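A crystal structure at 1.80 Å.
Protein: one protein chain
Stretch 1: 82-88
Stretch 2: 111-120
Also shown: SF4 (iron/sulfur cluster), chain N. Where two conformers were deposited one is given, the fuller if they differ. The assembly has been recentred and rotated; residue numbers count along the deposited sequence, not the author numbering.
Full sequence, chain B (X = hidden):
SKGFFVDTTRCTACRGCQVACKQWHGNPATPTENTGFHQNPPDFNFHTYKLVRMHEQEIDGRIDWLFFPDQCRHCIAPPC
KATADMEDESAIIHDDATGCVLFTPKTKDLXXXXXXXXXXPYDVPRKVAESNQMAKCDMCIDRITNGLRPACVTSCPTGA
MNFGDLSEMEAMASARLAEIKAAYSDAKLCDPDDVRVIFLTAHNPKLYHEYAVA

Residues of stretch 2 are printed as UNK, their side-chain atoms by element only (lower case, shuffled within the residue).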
# COMPACT_ATOMS: atom_id res chain seq x y z
N ALA B 82 -18.85 45.36 7.02
CA ALA B 82 -19.77 46.42 7.35
C ALA B 82 -19.36 47.11 8.66
O ALA B 82 -19.49 48.32 8.81
CB ALA B 82 -21.19 45.87 7.44
N THR B 83 -18.89 46.31 9.61
CA THR B 83 -18.44 46.78 10.92
C THR B 83 -17.10 47.49 10.81
O THR B 83 -16.91 48.60 11.30
CB THR B 83 -18.29 45.57 11.84
OG1 THR B 83 -19.60 45.04 12.11
CG2 THR B 83 -17.74 45.98 13.20
N ALA B 84 -16.17 46.83 10.15
CA ALA B 84 -14.84 47.38 9.97
C ALA B 84 -14.86 48.70 9.22
O ALA B 84 -14.06 49.58 9.53
CB ALA B 84 -13.94 46.35 9.25
N ASP B 85 -15.78 48.83 8.26
CA ASP B 85 -15.96 50.05 7.45
C ASP B 85 -16.26 51.31 8.30
O ASP B 85 -16.02 52.44 7.88
CB ASP B 85 -17.07 49.84 6.43
CG ASP B 85 -16.62 49.09 5.19
OD1 ASP B 85 -15.42 48.79 5.04
OD2 ASP B 85 -17.43 48.77 4.28
N MET B 86 -16.81 51.12 9.49
CA MET B 86 -17.08 52.26 10.36
C MET B 86 -15.79 52.89 10.85
O MET B 86 -15.81 54.01 11.34
CB MET B 86 -17.88 51.82 11.57
CG MET B 86 -19.14 51.18 11.20
SD MET B 86 -20.27 52.36 10.53
CE MET B 86 -21.61 51.30 10.68
N GLU B 87 -14.70 52.14 10.74
CA GLU B 87 -13.39 52.60 11.16
C GLU B 87 -12.47 52.89 9.96
O GLU B 87 -11.82 53.93 9.89
CB GLU B 87 -12.75 51.53 12.04
CG GLU B 87 -11.86 52.14 13.09
CD GLU B 87 -11.16 51.15 13.98
OE1 GLU B 87 -11.78 50.16 14.48
OE2 GLU B 87 -9.97 51.40 14.21
N ASP B 88 -12.43 51.95 9.02
CA ASP B 88 -11.50 52.01 7.89
C ASP B 88 -12.03 51.12 6.77
O ASP B 88 -12.07 49.91 6.90
CB ASP B 88 -10.13 51.52 8.36
CG ASP B 88 -9.10 51.51 7.27
OD1 ASP B 88 -9.43 51.81 6.09
OD2 ASP B 88 -7.92 51.17 7.49
N UNK B 111 -8.86 49.84 15.57
CA UNK B 111 -8.86 49.94 17.02
C UNK B 111 -9.84 48.92 17.62
O UNK B 111 -9.59 48.38 18.69
c UNK B 111 -9.13 51.37 17.51
c UNK B 111 -10.74 53.29 17.85
c UNK B 111 -10.55 51.87 17.33
o UNK B 111 -11.83 53.58 18.41
o UNK B 111 -9.82 54.12 17.72
N UNK B 112 -10.93 48.63 16.90
CA UNK B 112 -11.95 47.73 17.44
C UNK B 112 -12.06 46.41 16.67
O UNK B 112 -12.99 46.17 15.90
c UNK B 112 -13.30 48.43 17.50
c UNK B 112 -14.36 47.58 18.19
o UNK B 112 -13.99 46.55 18.81
o UNK B 112 -15.57 47.90 18.18
N UNK B 113 -11.13 45.52 16.91
CA UNK B 113 -11.22 44.26 16.19
C UNK B 113 -12.29 43.32 16.76
O UNK B 113 -12.81 42.49 16.03
o UNK B 113 -8.77 41.11 21.17
c UNK B 113 -9.80 41.08 19.05
c UNK B 113 -9.88 43.55 16.21
c UNK B 113 -9.57 42.92 17.54
c UNK B 113 -8.52 42.99 19.70
c UNK B 113 -10.07 41.67 17.85
c UNK B 113 -8.80 43.58 18.48
c UNK B 113 -9.03 41.74 19.97
N UNK B 114 -12.60 43.43 18.04
CA UNK B 114 -13.53 42.47 18.63
C UNK B 114 -14.89 42.52 17.97
O UNK B 114 -15.53 41.48 17.79
c UNK B 114 -12.62 42.73 22.38
o UNK B 114 -12.07 43.74 22.88
c UNK B 114 -13.68 42.69 20.13
o UNK B 114 -13.39 41.98 23.02
c UNK B 114 -12.42 42.42 20.92
N UNK B 115 -15.31 43.73 17.62
CA UNK B 115 -16.62 43.93 17.03
C UNK B 115 -16.66 43.30 15.65
O UNK B 115 -17.70 42.78 15.25
c UNK B 115 -16.94 45.43 16.93
o UNK B 115 -17.30 45.97 18.20
N UNK B 116 -15.52 43.33 14.96
CA UNK B 116 -15.42 42.73 13.62
C UNK B 116 -15.61 41.21 13.76
O UNK B 116 -16.42 40.62 13.05
c UNK B 116 -13.84 42.33 11.62
c UNK B 116 -13.92 44.55 12.78
c UNK B 116 -14.05 43.06 12.97
N UNK B 117 -14.93 40.60 14.72
CA UNK B 117 -15.04 39.15 14.91
C UNK B 117 -16.45 38.77 15.36
O UNK B 117 -17.03 37.84 14.82
c UNK B 117 -12.58 38.89 15.34
c UNK B 117 -11.44 38.44 16.29
c UNK B 117 -14.13 37.08 16.13
c UNK B 117 -13.98 38.61 15.89
N UNK B 118 -17.03 39.53 16.31
CA UNK B 118 -18.38 39.20 16.77
C UNK B 118 -19.44 39.40 15.69
O UNK B 118 -20.50 38.79 15.77
c UNK B 118 -18.80 39.94 18.05
o UNK B 118 -18.78 41.34 17.88
N UNK B 119 -19.20 40.28 14.71
CA UNK B 119 -20.17 40.49 13.62
C UNK B 119 -20.30 39.26 12.72
O UNK B 119 -21.29 39.11 12.01
c UNK B 119 -19.77 41.69 12.75
N UNK B 120 -19.28 38.43 12.69
CA UNK B 120 -19.36 37.21 11.87
C UNK B 120 -20.29 36.16 12.48
O UNK B 120 -20.02 35.59 13.53
c UNK B 120 -18.00 36.60 11.66
s UNK B 120 -18.10 35.08 10.69
FE1 SF4 N . -17.68 35.92 8.65
FE2 SF4 N . -16.40 35.39 6.26
FE3 SF4 N . -19.12 36.31 6.32
FE4 SF4 N . -17.07 38.02 7.04
S1 SF4 N . -17.46 37.12 4.89
S2 SF4 N . -18.94 37.77 8.15
S3 SF4 N . -15.56 36.51 8.07
S4 SF4 N . -18.25 34.24 7.11
O HOH W 1 -13.93 48.04 13.82
O HOH W 2 -13.52 52.25 16.46

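Position 111 has three side-chain carbons in a row, the third carrying two oxygens. Its main contact uses the backbone. The N of position 111 donates to Glu-87 OE2 at 2.3 Å, very short for a hydrogen bond but nearly straight at 176°. The side chain is a carboxylate on a two-carbon stem, so the residue is Glu-111. Its own carboxylate gains no partner on Glu-87. The two carboxylates are like charges lying close together, with Glu-87 OE2 and Glu-111 OE1 4.4 Å apart.

Position 112 has two side-chain carbons, the second carrying two oxygens. Its backbone also serves the glutamate of stretch 1: the N of position 112 donates to Glu-87 OE1 at 3.0 Å. The shorter acid is Asp-112. It sits right before a helix, and its carboxylate bonds within its own stretch.

Position 113 has one carbon leading to a ring of six carbons that bears one oxygen. Its CA-to-CB bond points away from stretch 1, and the side chain makes no contact with it. This phenol is Tyr-113.

Position 114 again has three carbons and two oxygens on the third. It is exposed and out of reach of stretch 1. It is Glu-114.

Position 115 has one carbon and one oxygen. The CB of position 115 lies 3.9 Å from Thr-83 CG2. A single hydroxyl, with no second carbon branch, gives Ser-115. Ser-115 N gives a weak capping bond of 3.3 Å to Asp-112 OD1, and Ser-115 OG donates to Asp-112 OD2 at 2.6 Å. Asp-112 thus takes up a free NH at the start of the helix.

Position 116 has three carbons, one carrying the other two. One of the outer carbons of position 116 meets Ala-84 CB at 4.0 Å and Thr-83 CG2 at 4.1 Å. The fork at the first carbon, without further extension, marks Val-116. Both Val-116 and Ala-84 are buried.

Position 117 has four carbons, forked at the first, with one arm two carbons long. It does not reach stretch 1. This is Ile-117.

Position 118 has one carbon and one oxygen, as in Ser-115. It is exposed and also without contact. It is Ser-118.

Position 119 has a single carbon. The CB of position 119 points toward stretch 1 and lies 3.4 Å from Thr-83 OG1. The residue is Ala-119.

Position 120 has one carbon and one sulfur. It makes no contact with stretch 1. It is Cys-120, and Cys-120 SG binds FE1 of the iron-sulfur cluster at 2.2 Å.

The contact has two parts. At one end, Thr-83 and Ala-84 pack on Ser-115, Val-116 and Ala-119 of the helix. At the other, the Glu-87 carboxylate accepts from the successive backbone NH groups of Glu-111 and Asp-112, just before that helix. Water 1 adds a bridge, donating to Glu-87 OE1 at 3.1 Å and to Asp-112 O at 3.0 Å. Together the two stretches bury 294 Å², both sides summed.

Stretch 2 111-120: EDYESVISAC
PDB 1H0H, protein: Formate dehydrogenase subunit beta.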